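Kelch-like protein 7 (Homo sapiens, PDB 3II7) serves as the substrate-specific adapter of a CUL3-RBX1 E3 ubiquitin ligase, its C-terminal Kelch domain forming a six-bladed beta-propeller. Local coordinates at residues C98-G102 and K103-S107; Y28-P31 and K32-S35. All blocks are in the same frame, centred on the assembly; numbering follows the deposited sequence.

In the fold
Contact 2 comes first along the chain, in Kelch repeat 1, where residues 28-35 turn the corner between strands 26-30 and 35-38. Contact 1 follows at 98-107, in the hairpin of strands 96-100 and 103-107 that spans the boundary between Kelch repeats 2 and 3. Each belongs to a different four-stranded antiparallel blade of the six-bladed propeller, with the blade of residues 50-86 between them in sequence. The centres of contacts 1 and 2 are about 26 Å apart, and their nearest atoms about 16 Å. Contact 1 joins the inner two strands of its blade, contact 2 the outer two; the latter blade takes its fourth strand, 290-295, from the C-terminal end, closing the propeller ring.

Contact 1 (C98-G102 and K103-S107); sequences CAAEG and KIYTS
Cys98 to Ala100 run antiparallel to Lys103 to Tyr105 as a tight two-residue hairpin, its type I' turn spanning Ala100 to Lys103 with Glu101 and Gly102 at the corners, both at positive phi. Two pairs of backbone hydrogen bonds hold the ladder: Cys98 with Tyr105, where Tyr105 N to Cys98 O is 2.8 Å, and Ala100 with Lys103 at the turn. Between these pairs Ala99 faces Ile104 as a non-hydrogen-bonded pair, and Ile104 CD1 reaches back to Ala99 CB at 3.8 Å. The Tyr105 ring lies on the other side of the sheet, with Cys98 and Ala100. With CG beside its own backbone N (chi1 -63°), the ring extends along the hairpin toward the turn, and Tyr105 CE2 lies 3.9 Å from Ala100 CB. A water in the ring plane bridges its far end to the neighbouring strand, 2.6 Å from Tyr105 OH and donating to Ala100 O at 2.7 Å. This is the hairpin of the two inner strands of a Kelch propeller blade, with 96-100 as the edge strand. Ala99 and Ile104 pack on Val52 and Trp54 of strand 50-54 in the preceding blade. On the opposite face Cys98 and Ala100 meet Met145 and Glu147 of strand 144-148, while strand 120-124 continues the sheet beyond 103-107.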
ATOM      1  N   CYS A  98      -2.434   5.173   5.165  1.00  4.42           N
ATOM      2  CA  CYS A  98      -1.141   5.792   5.309  1.00  2.63           C
ATOM      3  C   CYS A  98      -1.118   6.605   6.603  1.00  5.84           C
ATOM      4  O   CYS A  98      -2.146   6.746   7.255  1.00  8.07           O
ATOM      5  CB  CYS A  98      -0.764   6.609   4.072  1.00  4.90           C
ATOM      6  SG  CYS A  98      -1.634   8.147   3.917  1.00  9.40           S
ATOM      7  N   ALA A  99       0.047   7.144   6.976  1.00  4.61           N
ATOM      8  CA  ALA A  99       0.152   7.940   8.195  1.00  5.74           C
ATOM      9  C   ALA A  99       0.743   9.294   7.896  1.00  8.05           C
ATOM     10  O   ALA A  99       1.658   9.425   7.056  1.00  7.62           O
ATOM     11  CB  ALA A  99       1.028   7.224   9.208  1.00  5.33           C
ATOM     12  N   ALA A 100       0.219  10.307   8.573  1.00  6.41           N
ATOM     13  CA  ALA A 100       0.774  11.649   8.503  1.00 10.50           C
ATOM     14  C   ALA A 100       0.622  12.333   9.853  1.00 11.77           C
ATOM     15  O   ALA A 100      -0.503  12.432  10.370  1.00  9.06           O
ATOM     16  CB  ALA A 100       0.064  12.478   7.399  1.00 12.92           C
ATOM     17  N   GLU A 101       1.747  12.792  10.407  1.00 12.26           N
ATOM     18  CA  GLU A 101       1.764  13.621  11.641  1.00 13.30           C
ATOM     19  C   GLU A 101       0.919  13.034  12.797  1.00 16.42           C
ATOM     20  O   GLU A 101       0.102  13.727  13.410  1.00 16.31           O
ATOM     21  CB  GLU A 101       1.344  15.055  11.312  1.00 19.27           C
ATOM     22  CG  GLU A 101       2.212  15.678  10.182  1.00 17.22           C
ATOM     23  CD  GLU A 101       1.967  17.177   9.961  1.00 40.50           C
ATOM     24  OE1 GLU A 101       1.729  17.894  10.956  1.00 30.16           O
ATOM     25  OE2 GLU A 101       2.028  17.632   8.786  1.00 32.06           O
ATOM     26  N   GLY A 102       1.108  11.747  13.058  1.00 11.03           N
ATOM     27  CA  GLY A 102       0.472  11.083  14.214  1.00 11.40           C
ATOM     28  C   GLY A 102      -0.934  10.571  13.987  1.00  8.97           C
ATOM     29  O   GLY A 102      -1.527   9.963  14.893  1.00 12.32           O
ATOM     30  N   LYS A 103      -1.471  10.776  12.783  1.00  8.39           N
ATOM     31  CA  LYS A 103      -2.762  10.231  12.426  1.00  9.73           C
ATOM     32  C   LYS A 103      -2.630   9.111  11.376  1.00  8.14           C
ATOM     33  O   LYS A 103      -1.810   9.201  10.445  1.00  8.31           O
ATOM     34  CB  LYS A 103      -3.679  11.315  11.889  1.00  9.09           C
ATOM     35  CG  LYS A 103      -4.188  12.274  12.974  1.00 20.72           C
ATOM     36  CD  LYS A 103      -3.297  13.466  13.156  1.00 37.96           C
ATOM     37  CE  LYS A 103      -4.005  14.570  13.946  1.00 41.11           C
ATOM     38  NZ  LYS A 103      -3.146  15.772  14.066  1.00 53.43           N
ATOM     39  N   ILE A 104      -3.432   8.071  11.543  1.00  6.17           N
ATOM     40  CA  ILE A 104      -3.545   6.994  10.564  1.00  8.35           C
ATOM     41  C   ILE A 104      -4.794   7.223   9.737  1.00 10.20           C
ATOM     42  O   ILE A 104      -5.899   7.179  10.270  1.00 15.96           O
ATOM     43  CB  ILE A 104      -3.682   5.613  11.251  1.00 10.10           C
ATOM     44  CG1 ILE A 104      -2.545   5.364  12.256  1.00 16.54           C
ATOM     45  CG2 ILE A 104      -3.763   4.528  10.219  1.00 13.78           C
ATOM     46  CD1 ILE A 104      -1.200   5.564  11.747  1.00 15.89           C
ATOM     47  N   TYR A 105      -4.621   7.424   8.439  1.00  4.71           N
ATOM     48  CA  TYR A 105      -5.725   7.650   7.524  1.00  5.64           C
ATOM     49  C   TYR A 105      -6.097   6.376   6.783  1.00  7.98           C
ATOM     50  O   TYR A 105      -5.230   5.570   6.421  1.00  7.56           O
ATOM     51  CB  TYR A 105      -5.384   8.755   6.515  1.00  5.99           C
ATOM     52  CG  TYR A 105      -5.153  10.112   7.137  1.00  7.84           C
ATOM     53  CD1 TYR A 105      -6.171  11.048   7.209  1.00  4.87           C
ATOM     54  CD2 TYR A 105      -3.900  10.465   7.636  1.00 11.45           C
ATOM     55  CE1 TYR A 105      -5.972  12.288   7.774  1.00  7.89           C
ATOM     56  CE2 TYR A 105      -3.688  11.734   8.211  1.00  9.52           C
ATOM     57  CZ  TYR A 105      -4.743  12.627   8.268  1.00  9.36           C
ATOM     58  OH  TYR A 105      -4.548  13.871   8.824  1.00 10.25           O
ATOM     59  N   THR A 106      -7.402   6.195   6.615  1.00  5.83           N
ATOM     60  CA  THR A 106      -7.962   5.055   5.865  1.00  2.96           C
ATOM     61  C   THR A 106      -8.933   5.574   4.854  1.00  5.23           C
ATOM     62  O   THR A 106      -9.759   6.426   5.171  1.00  5.65           O
ATOM     63  CB  THR A 106      -8.626   4.012   6.813  1.00  6.82           C
ATOM     64  OG1 THR A 106      -9.760   4.569   7.459  1.00  8.91           O
ATOM     65  CG2 THR A 106      -7.618   3.534   7.886  1.00 10.02           C
ATOM     66  N   SER A 107      -8.842   5.075   3.616  1.00  5.36           N
ATOM     67  CA  SER A 107      -9.690   5.562   2.516  1.00  5.25           C
ATOM     68  C   SER A 107     -10.263   4.476   1.667  1.00  3.48           C
ATOM     69  O   SER A 107      -9.628   3.468   1.379  1.00  4.76           O
ATOM     70  CB  SER A 107      -8.894   6.500   1.579  1.00  5.37           C
ATOM     71  OG  SER A 107      -7.851   5.774   0.923  1.00  6.60           O
TER
HETATM   72  O   HOH W   1      -2.079  14.426   9.568  1.00 14.94           O

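Contact 2 (Y28-P31 and K32-S35); sequences YFNP and KDYS
Residues 28-31 and 32-35 double back on each other, their end-to-end directions 139° apart, and Asn30 N closes the bend with a hydrogen bond to Ser35 O (2.9 Å). Inside the bend, Asn30 O takes a longer bond from Asp33 N and a weak one from Tyr34 N. The Asn30 side chain adds another tie. With its CG opposite the backbone N (chi1 -175°), Asn30 holds OD1 3.0 Å from Lys32 N, which donates to it; the donor sits above the amide plane rather than on a lone pair. Asp33 lies across the Asn30 side chain, nearly perpendicular, and puts Asp33 OD1 3.2 Å from Asn30 CB. Asp33 OD1 receives two hydrogen bonds from Ser35, from OG at 2.7 Å on the syn side and from the backbone N above the carboxylate, both from the same face. A water links Asn30 ND2 to Ser35 OG.

On the blade's other side the Phe29 and Tyr34 rings run alongside each other in the same direction, an oblique pair with planes 66° apart. Phe29 CZ meets Tyr34 CD1 at 3.7 Å, and Pro31 O lies over one face of the Tyr34 ring, toward its rim. Tyr34 OH is hydrogen-bonded to Glu267, and both rings touch Ile265 of strand 264-269 in the adjoining blade. Asp33 OD1 and Ser35 N form an Asx turn, here within the loop joining the two outer strands of a Kelch propeller blade.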
ATOM      1  N   TYR A  28      10.623  -9.622   7.913  1.00  4.37           N
ATOM      2  CA  TYR A  28      11.298  -8.415   7.492  1.00  4.25           C
ATOM      3  C   TYR A  28      12.220  -8.762   6.360  1.00  5.35           C
ATOM      4  O   TYR A  28      12.963  -9.764   6.433  1.00  7.11           O
ATOM      5  CB  TYR A  28      12.200  -7.866   8.592  1.00  5.17           C
ATOM      6  CG  TYR A  28      11.549  -7.217   9.766  1.00  8.20           C
ATOM      7  CD1 TYR A  28      10.778  -6.079   9.620  1.00  4.87           C
ATOM      8  CD2 TYR A  28      11.743  -7.711  11.045  1.00  9.55           C
ATOM      9  CE1 TYR A  28      10.211  -5.470  10.698  1.00 10.10           C
ATOM     10  CE2 TYR A  28      11.185  -7.087  12.133  1.00  6.66           C
ATOM     11  CZ  TYR A  28      10.412  -5.975  11.946  1.00  7.34           C
ATOM     12  OH  TYR A  28       9.833  -5.319  13.017  1.00  6.97           O
ATOM     13  N   PHE A  29      12.213  -7.923   5.342  1.00  3.94           N
ATOM     14  CA  PHE A  29      13.278  -7.843   4.361  1.00  5.89           C
ATOM     15  C   PHE A  29      14.225  -6.687   4.722  1.00  3.85           C
ATOM     16  O   PHE A  29      13.785  -5.538   4.913  1.00  3.81           O
ATOM     17  CB  PHE A  29      12.701  -7.592   2.975  1.00  5.62           C
ATOM     18  CG  PHE A  29      13.738  -7.356   1.910  1.00  8.11           C
ATOM     19  CD1 PHE A  29      14.491  -8.412   1.415  1.00  7.71           C
ATOM     20  CD2 PHE A  29      13.953  -6.070   1.381  1.00  3.90           C
ATOM     21  CE1 PHE A  29      15.427  -8.207   0.418  1.00  6.10           C
ATOM     22  CE2 PHE A  29      14.908  -5.870   0.404  1.00  5.68           C
ATOM     23  CZ  PHE A  29      15.640  -6.950  -0.074  1.00  2.67           C
ATOM     24  N   ASN A  30      15.523  -6.964   4.745  1.00  3.29           N
ATOM     25  CA  ASN A  30      16.516  -5.924   5.034  1.00  5.19           C
ATOM     26  C   ASN A  30      17.270  -5.555   3.752  1.00  3.09           C
ATOM     27  O   ASN A  30      18.057  -6.361   3.244  1.00  5.58           O
ATOM     28  CB  ASN A  30      17.474  -6.412   6.080  1.00  5.89           C
ATOM     29  CG  ASN A  30      18.477  -5.321   6.529  1.00 12.93           C
ATOM     30  OD1 ASN A  30      18.620  -4.280   5.894  1.00 10.32           O
ATOM     31  ND2 ASN A  30      19.136  -5.566   7.645  1.00 10.66           N
ATOM     32  N   PRO A  31      16.987  -4.354   3.188  1.00  4.28           N
ATOM     33  CA  PRO A  31      17.623  -3.979   1.925  1.00  5.58           C
ATOM     34  C   PRO A  31      19.155  -3.897   1.995  1.00  8.88           C
ATOM     35  O   PRO A  31      19.805  -3.993   0.975  1.00  9.32           O
ATOM     36  CB  PRO A  31      17.074  -2.582   1.647  1.00  6.91           C
ATOM     37  CG  PRO A  31      15.974  -2.376   2.555  1.00 13.47           C
ATOM     38  CD  PRO A  31      16.088  -3.308   3.692  1.00  6.41           C
ATOM     39  N   LYS A  32      19.714  -3.677   3.193  1.00  5.35           N
ATOM     40  CA  LYS A  32      21.147  -3.548   3.337  1.00  5.87           C
ATOM     41  C   LYS A  32      21.884  -4.866   3.091  1.00  8.03           C
ATOM     42  O   LYS A  32      22.951  -4.872   2.482  1.00 10.85           O
ATOM     43  CB  LYS A  32      21.506  -2.924   4.688  1.00 10.16           C
ATOM     44  CG  LYS A  32      21.371  -1.404   4.610  1.00 23.45           C
ATOM     45  CD  LYS A  32      21.893  -0.711   5.807  1.00 37.32           C
ATOM     46  CE  LYS A  32      21.768   0.805   5.656  1.00 45.64           C
ATOM     47  NZ  LYS A  32      22.578   1.326   4.513  1.00 39.06           N
ATOM     48  N   ASP A  33      21.309  -5.979   3.525  1.00  6.21           N
ATOM     49  CA  ASP A  33      22.006  -7.269   3.397  1.00  3.42           C
ATOM     50  C   ASP A  33      21.211  -8.344   2.641  1.00  4.13           C
ATOM     51  O   ASP A  33      21.666  -9.485   2.527  1.00  5.64           O
ATOM     52  CB  ASP A  33      22.475  -7.772   4.782  1.00  7.35           C
ATOM     53  CG  ASP A  33      21.323  -8.158   5.718  1.00 10.06           C
ATOM     54  OD1 ASP A  33      20.158  -8.070   5.333  1.00  5.29           O
ATOM     55  OD2 ASP A  33      21.608  -8.532   6.889  1.00 11.08           O
ATOM     56  N   TYR A  34      20.048  -7.956   2.128  1.00  4.80           N
ATOM     57  CA  TYR A  34      19.117  -8.832   1.408  1.00  4.98           C
ATOM     58  C   TYR A  34      18.578 -10.017   2.208  1.00  7.47           C
ATOM     59  O   TYR A  34      18.130 -10.999   1.630  1.00 12.66           O
ATOM     60  CB  TYR A  34      19.725  -9.292   0.097  1.00  5.97           C
ATOM     61  CG  TYR A  34      19.904  -8.178  -0.854  1.00  8.42           C
ATOM     62  CD1 TYR A  34      18.848  -7.777  -1.655  1.00  8.62           C
ATOM     63  CD2 TYR A  34      21.110  -7.524  -0.992  1.00  9.63           C
ATOM     64  CE1 TYR A  34      18.982  -6.736  -2.559  1.00  8.33           C
ATOM     65  CE2 TYR A  34      21.256  -6.477  -1.897  1.00 11.89           C
ATOM     66  CZ  TYR A  34      20.174  -6.095  -2.673  1.00 13.10           C
ATOM     67  OH  TYR A  34      20.272  -5.080  -3.571  1.00 10.39           O
ATOM     68  N   SER A  35      18.583  -9.899   3.526  1.00  5.97           N
ATOM     69  CA  SER A  35      18.128 -10.981   4.378  1.00  7.78           C
ATOM     70  C   SER A  35      16.619 -10.910   4.642  1.00 10.12           C
ATOM     71  O   SER A  35      16.001  -9.838   4.593  1.00  5.98           O
ATOM     72  CB  SER A  35      18.880 -10.960   5.699  1.00  9.11           C
ATOM     73  OG  SER A  35      18.479  -9.862   6.493  1.00 10.71           O
TER
HETATM   74  O   HOH W   2      15.868  -9.268   7.606  1.00 10.57           O
HETATM   75  O   HOH W   3      18.660  -8.140   9.277  1.00 38.39           O
HETATM   76  O   HOH W   4      19.444  -2.987  -1.484  1.00 15.03           O